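Local coordinates for protein DNA polymerase III subunit beta (Helicobacter pylori 26695, PDB 4S3I) that forms the sliding beta clamp that tethers DNA polymerases and other proteins to DNA and makes replication processive, at residues A133-D138 / T183-I188; I147-H152 / A205-L210; R154-I159 / T175-L180; L272-S275 / T279-L282. All coordinates share one frame; numbering follows the deposited sequence.

In the fold
Contacts 1, 2 and 3 lie in the central domain of the clamp, whereas contact 4 belongs to the C-terminal domain, its centre about 25 Å or more from theirs. Contacts 1 and 4 are buried and apolar, each setting one end of a helix against a strand or the turn after it. Contacts 2 and 3 are only partly buried, and there small apolar touches are joined by polar groups: a glutamine amide in 147-152/205-210, two bridging waters in 154-159/175-180. Contacts 1 and 3 share strand 179-185 at its two ends. Contacts 2 and 3 touch, Ile147 meeting Ile159, and contacts 1 and 2 meet where Val137 lies against Leu210.

Contact 1: residues A133-D138 / T183-I188; sequences APFLVD and TQLEKI
Phe135, in the first turn of helix 135-143, and Leu185, late in strand 179-185, mark the closest approach of the two backbones, with 7.9 Å between Phe135 CA and Leu185 CA. That separation is bridged by side chains alone. The Phe135 ring is the central piece: its CG sits between the backbone N and the carbonyl carbon (chi1 57°), which swings the ring out of the helix start toward 183-188. Ile188 approaches from the opposite direction and presents a single methyl to the far end of the ring, Ile188 CD1 lying 3.7 Å from Phe135 CZ and equally near CE2. Leu185 comes in at a slant and uses its CD1 branch, 3.9 Å from Phe135 CD2. The same methyl reaches the next residue of the helix, with Leu185 CD1 4.3 Å from Leu136 CD1, so that it lies against both Phe135 and Leu136. One ring face of Phe135 also has Ala133 O above it, offset toward the rim. The helix start itself is held by a backbone bond from Asp138 N to Pro134 O of 3.0 Å, which fixes the turn carrying Phe135 and Leu136. The contact is apolar; Leu136, Leu185 and Ile188 are buried, and Phe135 keeps some exposure. It ties the beginning of the helix to the strand end and the turn that follows it. Leu136 also packs on Leu170, Phe217 and Val131, Leu185 packs beside Val172 of the adjacent strand 169-175, and Ile188 reaches Ile129 of strand 127-131, which places the cluster between the helix and strands of two sheets.

Contact 2: residues I147-H152 / A205-L210; sequences IEQTSH and ALLEIL
The shortest polar bond here, Ile209 N to Ala205 O at 2.8 Å, together with the bond from Leu210 N to Leu206 O, holds the helical turn from which Leu206 and Leu207 reach Ile147 and Gln149. Both contacts across the segments are made by the ends of side chains, since the backbones stay well apart: the nearest CA atoms, those of Gln149 and Leu206, are separated by 9.8 Å. Ile147 extends its longer branch toward the helix and places CD1 4.0 Å from Leu206 CD1, a methyl-to-methyl touch between two buried residues. Leu206 has its CG anti to the backbone N (chi1 -160°), a torsion that sends the isobutyl group outward from the helix toward the isoleucine. Closer to solvent, Gln149 runs out in an extended chain and lays its amide oxygen beside Leu207, with Gln149 OE1 3.8 Å from Leu207 CD1. This is a van der Waals touch of an oxygen on a methyl, and the same glutamine side chain also rests against Lys203 and Arg204. Gln149 belongs to a type I beta turn from Glu148 to Ser151, closed by a weak bond between Ser151 N and Glu148 O, and the chain from Thr150 to His152 is poorly ordered. Ile147 O accepts a hydrogen bond from Lys203 NZ, a polar tie between loop and helix. Leu206, Ile209 and Leu210 pack on Phe140 of helix 135-143. Such a pair of neighbouring helices is characteristic of the DNA clamp domain, where in sliding clamps the helices line the inner side of the ring.

Contact 3: residues R154-I159 / T175-L180; sequences RELAGI and TDTKRL
The first torsions set up the meeting of Leu156 and Thr175: Leu156 CG lies anti to its carbonyl carbon (chi1 -59°), directing both methyls at 175-180, while Thr175 (chi1 172°) turns its methyl toward the leucine and its hydroxyl toward Arg179. Thr175 is the last residue of strand 169-175 and leads into the beta-hairpin turn that returns as strand 179-185. Leu156 CD2 lies 3.7 Å from Thr175 CG2, and Leu156 CD1 lies 3.9 Å from Thr177 CG2, the side chains of Leu156 and Thr177 meeting at about a right angle. Alongside these touches two waters join the backbones. One takes a hydrogen bond from Thr175 N and lies within bonding distance of the carbonyls of Leu156 and Gly158; the other donates to Leu156 O and Thr175 O.

The turn is stiffened from within. Thr175 OG1 donates to Arg179 O at 2.7 Å and accepts from Thr177 N at 3.0 Å in an ST turn. Asp176 OD1 receives both Lys178 N and Arg179 N, the first making an Asx turn. Arg179 also pairs through NH1 with Glu329 of helix 324-332, so the hairpin faces the C-terminal domain. At this junction of central and C-terminal domains it probably borders the groove in which clamps of this family bind the peptide motifs of their partners. The aspartate's other oxygen completes a salt bridge: Arg179 NE meets Asp176 OD2 at 3.0 Å on the syn side of the carboxylate, tilted out of its plane, while the oxygen lies near the guanidinium plane at its edge (N-H...O angle 162°).

Contact 4: residues L272-S275 / T279-L282; sequences LCSS and TIKL
Ile280 sends its long branch from strand 279-284 past the side of Cys273, with its tip directed roughly toward Ser274. The branch meets the cysteine through its methylene: Ile280 CD1 lies 3.7 Å and Ile280 CG1 3.9 Å from Cys273 CB. Sulfur is turned aside, beside the cysteine's own backbone N (chi1 -66°), and the Cys273 side chain extends to Phe291 on strand 288-293. About a right angle away round the same methyl, Ser274 OG approaches Ile280 CD1 to 4.1 Å, a plain van der Waals touch, since this hydroxyl is bonded to Ile270 O one turn back. The chain then bends away, and Ser275 OG closes back on Leu272 O at 2.9 Å, nearly in line with the carbonyl. Cys273 O is bound by Ser277 OG in the short connection to the strand. Backbones stay apart, with Cys273 CA and Ile280 CA at 7.1 Å. Beyond the cysteine and serine, Ile280 also rests on Ile270 of helix 263-273 and Ala324 of helix 324-332, while Leu272 and Ser275 pack on Phe107 and Ile80 of the second subunit, setting this helix end between its own sheet and the ring's subunit interface.

Contact 1: residues A133-D138 / T183-I188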
loop_
_atom_site.group_PDB
_atom_site.type_symbol
_atom_site.label_atom_id
_atom_site.label_comp_id
_atom_site.label_asym_id
_atom_site.label_seq_id
_atom_site.Cartn_x
_atom_site.Cartn_y
_atom_site.Cartn_z
ATOM N N ALA A 133 -23.803 -0.544 21.753
ATOM C CA ALA A 133 -23.094 -1.780 21.430
ATOM C C ALA A 133 -22.628 -1.712 19.982
ATOM O O ALA A 133 -23.128 -0.885 19.218
ATOM C CB ALA A 133 -23.993 -2.986 21.660
ATOM N N PRO A 134 -21.678 -2.582 19.588
ATOM C CA PRO A 134 -21.127 -2.428 18.235
ATOM C C PRO A 134 -22.045 -2.919 17.120
ATOM O O PRO A 134 -21.629 -2.897 15.962
ATOM C CB PRO A 134 -19.862 -3.305 18.262
ATOM C CG PRO A 134 -19.555 -3.520 19.723
ATOM C CD PRO A 134 -20.886 -3.517 20.409
ATOM N N PHE A 135 -23.262 -3.345 17.434
ATOM C CA PHE A 135 -24.090 -4.019 16.418
ATOM C C PHE A 135 -24.353 -3.228 15.118
ATOM O O PHE A 135 -24.360 -3.806 14.029
ATOM C CB PHE A 135 -25.415 -4.525 17.019
ATOM C CG PHE A 135 -26.238 -3.452 17.667
ATOM C CD1 PHE A 135 -26.229 -3.298 19.042
ATOM C CD2 PHE A 135 -27.030 -2.603 16.903
ATOM C CE1 PHE A 135 -26.986 -2.316 19.651
ATOM C CE2 PHE A 135 -27.787 -1.611 17.504
ATOM C CZ PHE A 135 -27.764 -1.469 18.885
ATOM N N LEU A 136 -24.572 -1.921 15.220
ATOM C CA LEU A 136 -24.886 -1.146 14.020
ATOM C C LEU A 136 -23.679 -1.021 13.090
ATOM O O LEU A 136 -23.801 -1.264 11.888
ATOM C CB LEU A 136 -25.464 0.228 14.379
ATOM C CG LEU A 136 -25.935 1.087 13.197
ATOM C CD1 LEU A 136 -27.010 0.364 12.390
ATOM C CD2 LEU A 136 -26.470 2.437 13.696
ATOM N N VAL A 137 -22.510 -0.673 13.622
ATOM C CA VAL A 137 -21.352 -0.551 12.732
ATOM C C VAL A 137 -20.885 -1.929 12.250
ATOM O O VAL A 137 -20.238 -2.053 11.207
ATOM C CB VAL A 137 -20.181 0.251 13.342
ATOM C CG1 VAL A 137 -20.685 1.571 13.941
ATOM C CG2 VAL A 137 -19.425 -0.579 14.392
ATOM N N ASP A 138 -21.201 -2.959 13.027
ATOM C CA ASP A 138 -20.909 -4.327 12.612
ATOM C C ASP A 138 -21.746 -4.647 11.375
ATOM O O ASP A 138 -21.242 -5.165 10.386
ATOM C CB ASP A 138 -21.226 -5.297 13.753
ATOM C CG ASP A 138 -20.759 -6.721 13.458
ATOM O OD1 ASP A 138 -19.606 -6.888 13.014
ATOM O OD2 ASP A 138 -21.543 -7.674 13.665
ATOM N N THR A 183 -29.813 -7.639 7.678
ATOM C CA THR A 183 -29.847 -8.093 9.051
ATOM C C THR A 183 -31.009 -7.420 9.723
ATOM O O THR A 183 -31.448 -6.330 9.317
ATOM C CB THR A 183 -28.545 -7.798 9.805
ATOM O OG1 THR A 183 -28.580 -8.432 11.092
ATOM C CG2 THR A 183 -28.345 -6.293 9.990
ATOM N N GLN A 184 -31.534 -8.083 10.737
ATOM C CA GLN A 184 -32.607 -7.505 11.511
ATOM C C GLN A 184 -32.102 -7.369 12.942
ATOM O O GLN A 184 -31.713 -8.360 13.572
ATOM C CB GLN A 184 -33.867 -8.371 11.413
ATOM C CG GLN A 184 -35.155 -7.625 11.753
ATOM C CD GLN A 184 -36.379 -8.226 11.074
ATOM O OE1 GLN A 184 -36.653 -7.952 9.902
ATOM N NE2 GLN A 184 -37.121 -9.049 11.810
ATOM N N LEU A 185 -32.069 -6.135 13.440
ATOM C CA LEU A 185 -31.602 -5.875 14.797
ATOM C C LEU A 185 -32.805 -5.674 15.711
ATOM O O LEU A 185 -33.535 -4.684 15.594
ATOM C CB LEU A 185 -30.704 -4.640 14.828
ATOM C CG LEU A 185 -29.555 -4.691 13.817
ATOM C CD1 LEU A 185 -28.938 -3.313 13.630
ATOM C CD2 LEU A 185 -28.516 -5.673 14.285
ATOM N N GLU A 186 -33.014 -6.607 16.629
ATOM C CA GLU A 186 -34.189 -6.540 17.483
ATOM C C GLU A 186 -33.870 -5.924 18.835
ATOM O O GLU A 186 -32.696 -5.736 19.184
ATOM C CB GLU A 186 -34.815 -7.927 17.635
ATOM C CG GLU A 186 -35.321 -8.501 16.318
ATOM C CD GLU A 186 -36.282 -9.656 16.512
ATOM O OE1 GLU A 186 -37.248 -9.769 15.724
ATOM O OE2 GLU A 186 -36.068 -10.450 17.452
ATOM N N LYS A 187 -34.925 -5.616 19.583
ATOM C CA LYS A 187 -34.808 -5.029 20.917
ATOM C C LYS A 187 -33.970 -3.754 20.894
ATOM O O LYS A 187 -33.068 -3.553 21.715
ATOM C CB LYS A 187 -34.271 -6.063 21.915
ATOM C CG LYS A 187 -34.945 -7.421 21.741
ATOM C CD LYS A 187 -34.912 -8.271 23.002
ATOM C CE LYS A 187 -35.798 -9.507 22.835
ATOM N NZ LYS A 187 -35.835 -10.388 24.040
ATOM N N ILE A 188 -34.282 -2.905 19.922
ATOM C CA ILE A 188 -33.658 -1.603 19.795
ATOM C C ILE A 188 -34.675 -0.578 20.266
ATOM O O ILE A 188 -35.794 -0.537 19.747
ATOM C CB ILE A 188 -33.322 -1.315 18.325
ATOM C CG1 ILE A 188 -32.520 -2.476 17.748
ATOM C CG2 ILE A 188 -32.561 0.002 18.193
ATOM C CD1 ILE A 188 -31.221 -2.729 18.490
#

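Contact 2: residues I147-H152 / A205-L210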
loop_
_atom_site.group_PDB
_atom_site.type_symbol
_atom_site.label_atom_id
_atom_site.label_comp_id
_atom_site.label_asym_id
_atom_site.label_seq_id
_atom_site.Cartn_x
_atom_site.Cartn_y
_atom_site.Cartn_z
ATOM N N ILE A 147 -22.499 -3.077 -1.653
ATOM C CA ILE A 147 -23.095 -1.827 -2.130
ATOM C C ILE A 147 -22.212 -1.116 -3.149
ATOM O O ILE A 147 -21.032 -0.853 -2.881
ATOM C CB ILE A 147 -23.409 -0.886 -0.955
ATOM C CG1 ILE A 147 -24.460 -1.528 -0.058
ATOM C CG2 ILE A 147 -23.915 0.465 -1.443
ATOM C CD1 ILE A 147 -24.652 -0.815 1.270
ATOM N N GLU A 148 -22.787 -0.831 -4.321
ATOM C CA GLU A 148 -22.140 -0.004 -5.336
ATOM C C GLU A 148 -22.283 1.465 -4.947
ATOM O O GLU A 148 -23.390 2.009 -4.930
ATOM C CB GLU A 148 -22.778 -0.218 -6.712
ATOM C CG GLU A 148 -22.433 -1.524 -7.407
ATOM C CD GLU A 148 -23.166 -1.679 -8.734
ATOM O OE1 GLU A 148 -23.575 -2.815 -9.055
ATOM O OE2 GLU A 148 -23.331 -0.666 -9.458
ATOM N N GLN A 149 -21.159 2.098 -4.632
ATOM C CA GLN A 149 -21.127 3.513 -4.284
ATOM C C GLN A 149 -21.523 4.335 -5.495
ATOM O O GLN A 149 -22.491 5.095 -5.469
ATOM C CB GLN A 149 -19.713 3.889 -3.860
ATOM C CG GLN A 149 -19.566 5.269 -3.263
ATOM C CD GLN A 149 -18.342 5.365 -2.380
ATOM O OE1 GLN A 149 -17.499 4.465 -2.369
ATOM N NE2 GLN A 149 -18.239 6.451 -1.624
ATOM N N THR A 150 -20.760 4.157 -6.567
ATOM C CA THR A 150 -21.035 4.805 -7.840
ATOM C C THR A 150 -22.162 4.108 -8.595
ATOM O O THR A 150 -22.178 4.108 -9.829
ATOM C CB THR A 150 -19.784 4.813 -8.748
ATOM O OG1 THR A 150 -19.974 3.896 -9.833
ATOM C CG2 THR A 150 -18.538 4.414 -7.959
ATOM N N SER A 151 -23.092 3.504 -7.859
ATOM C CA SER A 151 -24.258 2.897 -8.478
ATOM C C SER A 151 -24.967 3.958 -9.290
ATOM O O SER A 151 -24.984 5.134 -8.926
ATOM C CB SER A 151 -25.212 2.312 -7.439
ATOM O OG SER A 151 -26.448 1.951 -8.029
ATOM N N HIS A 152 -25.532 3.532 -10.406
ATOM C CA HIS A 152 -26.139 4.446 -11.347
ATOM C C HIS A 152 -27.610 4.567 -10.976
ATOM O O HIS A 152 -28.301 5.504 -11.383
ATOM C CB HIS A 152 -25.905 3.923 -12.764
ATOM C CG HIS A 152 -24.468 3.577 -13.032
ATOM N ND1 HIS A 152 -23.850 2.470 -12.492
ATOM C CD2 HIS A 152 -23.518 4.222 -13.755
ATOM C CE1 HIS A 152 -22.590 2.434 -12.883
ATOM N NE2 HIS A 152 -22.363 3.483 -13.653
ATOM N N ALA A 205 -20.878 8.046 3.125
ATOM C CA ALA A 205 -21.210 8.284 4.520
ATOM C C ALA A 205 -20.963 7.023 5.329
ATOM O O ALA A 205 -20.387 7.067 6.428
ATOM C CB ALA A 205 -22.672 8.730 4.655
ATOM N N LEU A 206 -21.412 5.894 4.785
ATOM C CA LEU A 206 -21.197 4.598 5.442
ATOM C C LEU A 206 -19.718 4.409 5.772
ATOM O O LEU A 206 -19.340 4.122 6.916
ATOM C CB LEU A 206 -21.711 3.463 4.545
ATOM C CG LEU A 206 -22.025 2.089 5.168
ATOM C CD1 LEU A 206 -22.588 1.148 4.117
ATOM C CD2 LEU A 206 -20.829 1.436 5.826
ATOM N N LEU A 207 -18.873 4.575 4.768
ATOM C CA LEU A 207 -17.446 4.356 4.964
ATOM C C LEU A 207 -16.844 5.346 5.959
ATOM O O LEU A 207 -16.027 4.968 6.797
ATOM C CB LEU A 207 -16.733 4.404 3.620
ATOM C CG LEU A 207 -17.172 3.282 2.674
ATOM C CD1 LEU A 207 -16.697 3.535 1.241
ATOM C CD2 LEU A 207 -16.658 1.933 3.189
ATOM N N GLU A 208 -17.268 6.609 5.898
ATOM C CA GLU A 208 -16.816 7.571 6.900
ATOM C C GLU A 208 -17.264 7.198 8.318
ATOM O O GLU A 208 -16.471 7.261 9.259
ATOM C CB GLU A 208 -17.260 9.003 6.539
ATOM C CG GLU A 208 -16.721 9.506 5.205
ATOM C CD GLU A 208 -15.215 9.284 5.039
ATOM O OE1 GLU A 208 -14.483 9.253 6.052
ATOM O OE2 GLU A 208 -14.760 9.147 3.878
ATOM N N ILE A 209 -18.530 6.809 8.466
ATOM C CA ILE A 209 -19.031 6.370 9.766
ATOM C C ILE A 209 -18.154 5.278 10.368
ATOM O O ILE A 209 -17.875 5.274 11.574
ATOM C CB ILE A 209 -20.488 5.872 9.670
ATOM C CG1 ILE A 209 -21.425 7.063 9.543
ATOM C CG2 ILE A 209 -20.882 5.056 10.910
ATOM C CD1 ILE A 209 -22.721 6.732 8.845
ATOM N N LEU A 210 -17.704 4.359 9.524
ATOM C CA LEU A 210 -16.867 3.263 10.004
ATOM C C LEU A 210 -15.537 3.756 10.580
ATOM O O LEU A 210 -14.981 3.124 11.486
ATOM C CB LEU A 210 -16.634 2.230 8.903
ATOM C CG LEU A 210 -17.878 1.470 8.444
ATOM C CD1 LEU A 210 -17.532 0.523 7.294
ATOM C CD2 LEU A 210 -18.485 0.687 9.616
#

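Contact 3: residues R154-I159 / T175-L180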
loop_
_atom_site.group_PDB
_atom_site.type_symbol
_atom_site.label_atom_id
_atom_site.label_comp_id
_atom_site.label_asym_id
_atom_site.label_seq_id
_atom_site.Cartn_x
_atom_site.Cartn_y
_atom_site.Cartn_z
ATOM N N ARG A 154 -30.074 5.352 -7.945
ATOM C CA ARG A 154 -29.937 6.256 -6.803
ATOM C C ARG A 154 -29.980 5.562 -5.441
ATOM O O ARG A 154 -29.024 5.629 -4.669
ATOM C CB ARG A 154 -31.024 7.340 -6.863
ATOM C CG ARG A 154 -31.688 7.502 -8.235
ATOM C CD ARG A 154 -30.784 8.204 -9.251
ATOM N NE ARG A 154 -30.989 9.651 -9.268
ATOM C CZ ARG A 154 -31.976 10.260 -9.921
ATOM N NH1 ARG A 154 -32.857 9.547 -10.614
ATOM N NH2 ARG A 154 -32.089 11.582 -9.881
ATOM N N GLU A 155 -31.093 4.895 -5.162
ATOM C CA GLU A 155 -31.367 4.332 -3.837
ATOM C C GLU A 155 -30.514 3.117 -3.486
ATOM O O GLU A 155 -30.321 2.812 -2.310
ATOM C CB GLU A 155 -32.857 3.990 -3.702
ATOM C CG GLU A 155 -33.462 3.330 -4.937
ATOM C CD GLU A 155 -33.772 4.327 -6.044
ATOM O OE1 GLU A 155 -32.926 4.491 -6.954
ATOM O OE2 GLU A 155 -34.853 4.958 -5.991
ATOM N N LEU A 156 -29.997 2.431 -4.503
ATOM C CA LEU A 156 -29.182 1.240 -4.280
ATOM C C LEU A 156 -27.740 1.636 -4.034
ATOM O O LEU A 156 -26.920 0.817 -3.633
ATOM C CB LEU A 156 -29.286 0.278 -5.465
ATOM C CG LEU A 156 -30.697 -0.210 -5.791
ATOM C CD1 LEU A 156 -30.707 -1.048 -7.063
ATOM C CD2 LEU A 156 -31.257 -1.013 -4.632
ATOM N N ALA A 157 -27.439 2.908 -4.265
ATOM C CA ALA A 157 -26.100 3.431 -4.014
ATOM C C ALA A 157 -25.885 3.719 -2.525
ATOM O O ALA A 157 -24.895 4.344 -2.136
ATOM C CB ALA A 157 -25.850 4.695 -4.851
ATOM N N GLY A 158 -26.813 3.268 -1.691
ATOM C CA GLY A 158 -26.688 3.483 -0.265
ATOM C C GLY A 158 -27.117 2.282 0.552
ATOM O O GLY A 158 -27.561 1.276 -0.000
ATOM N N ILE A 159 -26.989 2.394 1.873
ATOM C CA ILE A 159 -27.441 1.341 2.767
ATOM C C ILE A 159 -28.779 1.730 3.386
ATOM O O ILE A 159 -28.985 2.885 3.807
ATOM C CB ILE A 159 -26.390 1.030 3.845
ATOM C CG1 ILE A 159 -26.791 -0.205 4.663
ATOM C CG2 ILE A 159 -26.151 2.242 4.743
ATOM C CD1 ILE A 159 -25.610 -0.857 5.340
ATOM N N THR A 175 -27.868 -3.930 -1.322
ATOM C CA THR A 175 -27.916 -4.819 -2.484
ATOM C C THR A 175 -27.322 -4.171 -3.726
ATOM O O THR A 175 -27.298 -2.937 -3.833
ATOM C CB THR A 175 -29.353 -5.287 -2.790
ATOM O OG1 THR A 175 -29.378 -5.997 -4.035
ATOM C CG2 THR A 175 -30.291 -4.106 -2.883
ATOM N N ASP A 176 -26.844 -5.002 -4.657
ATOM C CA ASP A 176 -26.359 -4.514 -5.949
ATOM C C ASP A 176 -27.067 -5.215 -7.105
ATOM O O ASP A 176 -26.554 -5.228 -8.230
ATOM C CB ASP A 176 -24.840 -4.712 -6.084
ATOM C CG ASP A 176 -24.424 -6.175 -5.984
ATOM O OD1 ASP A 176 -25.308 -7.060 -6.057
ATOM O OD2 ASP A 176 -23.205 -6.446 -5.837
ATOM N N THR A 177 -28.218 -5.820 -6.799
ATOM C CA THR A 177 -29.054 -6.579 -7.753
ATOM C C THR A 177 -28.605 -8.005 -8.104
ATOM O O THR A 177 -29.405 -8.774 -8.638
ATOM C CB THR A 177 -29.347 -5.808 -9.074
ATOM O OG1 THR A 177 -28.140 -5.682 -9.846
ATOM C CG2 THR A 177 -29.932 -4.439 -8.774
ATOM N N LYS A 178 -27.348 -8.351 -7.826
ATOM C CA LYS A 178 -26.883 -9.728 -7.998
ATOM C C LYS A 178 -26.967 -10.446 -6.660
ATOM O O LYS A 178 -27.086 -11.675 -6.586
ATOM C CB LYS A 178 -25.429 -9.768 -8.475
ATOM C CG LYS A 178 -25.170 -9.189 -9.859
ATOM C CD LYS A 178 -26.007 -9.887 -10.923
ATOM C CE LYS A 178 -25.433 -9.689 -12.327
ATOM N NZ LYS A 178 -24.531 -10.809 -12.725
ATOM N N ARG A 179 -26.882 -9.656 -5.598
ATOM C CA ARG A 179 -26.875 -10.183 -4.245
ATOM C C ARG A 179 -27.454 -9.140 -3.310
ATOM O O ARG A 179 -27.527 -7.948 -3.642
ATOM C CB ARG A 179 -25.457 -10.538 -3.818
ATOM C CG ARG A 179 -24.464 -9.460 -4.183
ATOM C CD ARG A 179 -23.080 -9.773 -3.713
ATOM N NE ARG A 179 -22.131 -8.760 -4.174
ATOM C CZ ARG A 179 -20.898 -8.642 -3.703
ATOM N NH1 ARG A 179 -20.477 -9.478 -2.769
ATOM N NH2 ARG A 179 -20.091 -7.698 -4.170
ATOM N N LEU A 180 -27.876 -9.599 -2.144
ATOM C CA LEU A 180 -28.581 -8.754 -1.200
ATOM C C LEU A 180 -28.190 -9.257 0.167
ATOM O O LEU A 180 -28.283 -10.461 0.440
ATOM C CB LEU A 180 -30.088 -8.882 -1.426
ATOM C CG LEU A 180 -31.028 -8.131 -0.487
ATOM C CD1 LEU A 180 -32.157 -7.503 -1.283
ATOM C CD2 LEU A 180 -31.580 -9.085 0.551
HETATM O O HOH W 1 -27.990 -0.879 -1.541
HETATM O O HOH W 2 -25.823 -1.258 -5.074
#

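Contact 4: residues L272-S275 / T279-L282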
loop_
_atom_site.group_PDB
_atom_site.type_symbol
_atom_site.label_atom_id
_atom_site.label_comp_id
_atom_site.label_asym_id
_atom_site.label_seq_id
_atom_site.Cartn_x
_atom_site.Cartn_y
_atom_site.Cartn_z
ATOM N N LEU A 272 -8.901 -21.086 -3.766
ATOM C CA LEU A 272 -8.042 -21.990 -4.520
ATOM C C LEU A 272 -8.478 -22.087 -5.985
ATOM O O LEU A 272 -7.651 -22.001 -6.891
ATOM C CB LEU A 272 -8.068 -23.375 -3.867
ATOM C CG LEU A 272 -7.103 -24.408 -4.422
ATOM C CD1 LEU A 272 -5.756 -23.734 -4.592
ATOM C CD2 LEU A 272 -6.967 -25.608 -3.493
ATOM N N CYS A 273 -9.774 -22.269 -6.226
ATOM C CA CYS A 273 -10.260 -22.380 -7.610
ATOM C C CYS A 273 -10.294 -21.010 -8.276
ATOM O O CYS A 273 -10.195 -20.902 -9.496
ATOM C CB CYS A 273 -11.640 -23.053 -7.659
ATOM S SG CYS A 273 -11.615 -24.788 -7.129
ATOM N N SER A 274 -10.399 -19.970 -7.450
ATOM C CA SER A 274 -10.453 -18.584 -7.923
ATOM C C SER A 274 -9.159 -18.142 -8.566
ATOM O O SER A 274 -9.095 -17.076 -9.174
ATOM C CB SER A 274 -10.755 -17.627 -6.770
ATOM O OG SER A 274 -12.109 -17.710 -6.410
ATOM N N SER A 275 -8.115 -18.942 -8.403
ATOM C CA SER A 275 -6.841 -18.620 -9.007
ATOM C C SER A 275 -6.977 -18.656 -10.524
ATOM O O SER A 275 -6.247 -17.962 -11.237
ATOM C CB SER A 275 -5.771 -19.601 -8.552
ATOM O OG SER A 275 -6.056 -20.900 -9.014
ATOM N N THR A 279 -15.948 -17.838 -11.594
ATOM C CA THR A 279 -17.096 -18.658 -11.217
ATOM C C THR A 279 -16.664 -20.098 -10.943
ATOM O O THR A 279 -15.675 -20.598 -11.496
ATOM C CB THR A 279 -18.205 -18.639 -12.288
ATOM O OG1 THR A 279 -17.689 -19.180 -13.501
ATOM C CG2 THR A 279 -18.715 -17.213 -12.534
ATOM N N ILE A 280 -17.423 -20.760 -10.089
ATOM C CA ILE A 280 -17.055 -22.068 -9.582
ATOM C C ILE A 280 -18.261 -22.999 -9.601
ATOM O O ILE A 280 -19.371 -22.595 -9.247
ATOM C CB ILE A 280 -16.528 -21.932 -8.130
ATOM C CG1 ILE A 280 -15.104 -21.363 -8.129
ATOM C CG2 ILE A 280 -16.554 -23.269 -7.393
ATOM C CD1 ILE A 280 -14.615 -20.980 -6.736
ATOM N N LYS A 281 -18.050 -24.239 -10.026
ATOM C CA LYS A 281 -19.076 -25.264 -9.883
ATOM C C LYS A 281 -18.906 -26.000 -8.553
ATOM O O LYS A 281 -17.887 -26.683 -8.328
ATOM C CB LYS A 281 -18.996 -26.255 -11.044
ATOM C CG LYS A 281 -20.003 -27.393 -10.975
ATOM C CD LYS A 281 -19.829 -28.300 -12.192
ATOM C CE LYS A 281 -20.711 -29.531 -12.109
ATOM N NZ LYS A 281 -20.471 -30.432 -13.279
ATOM N N LEU A 282 -19.887 -25.846 -7.667
ATOM C CA LEU A 282 -19.894 -26.519 -6.369
ATOM C C LEU A 282 -20.731 -27.795 -6.453
ATOM O O LEU A 282 -21.886 -27.762 -6.883
ATOM C CB LEU A 282 -20.493 -25.601 -5.301
ATOM C CG LEU A 282 -20.823 -26.235 -3.944
ATOM C CD1 LEU A 282 -19.535 -26.666 -3.246
ATOM C CD2 LEU A 282 -21.637 -25.287 -3.037
#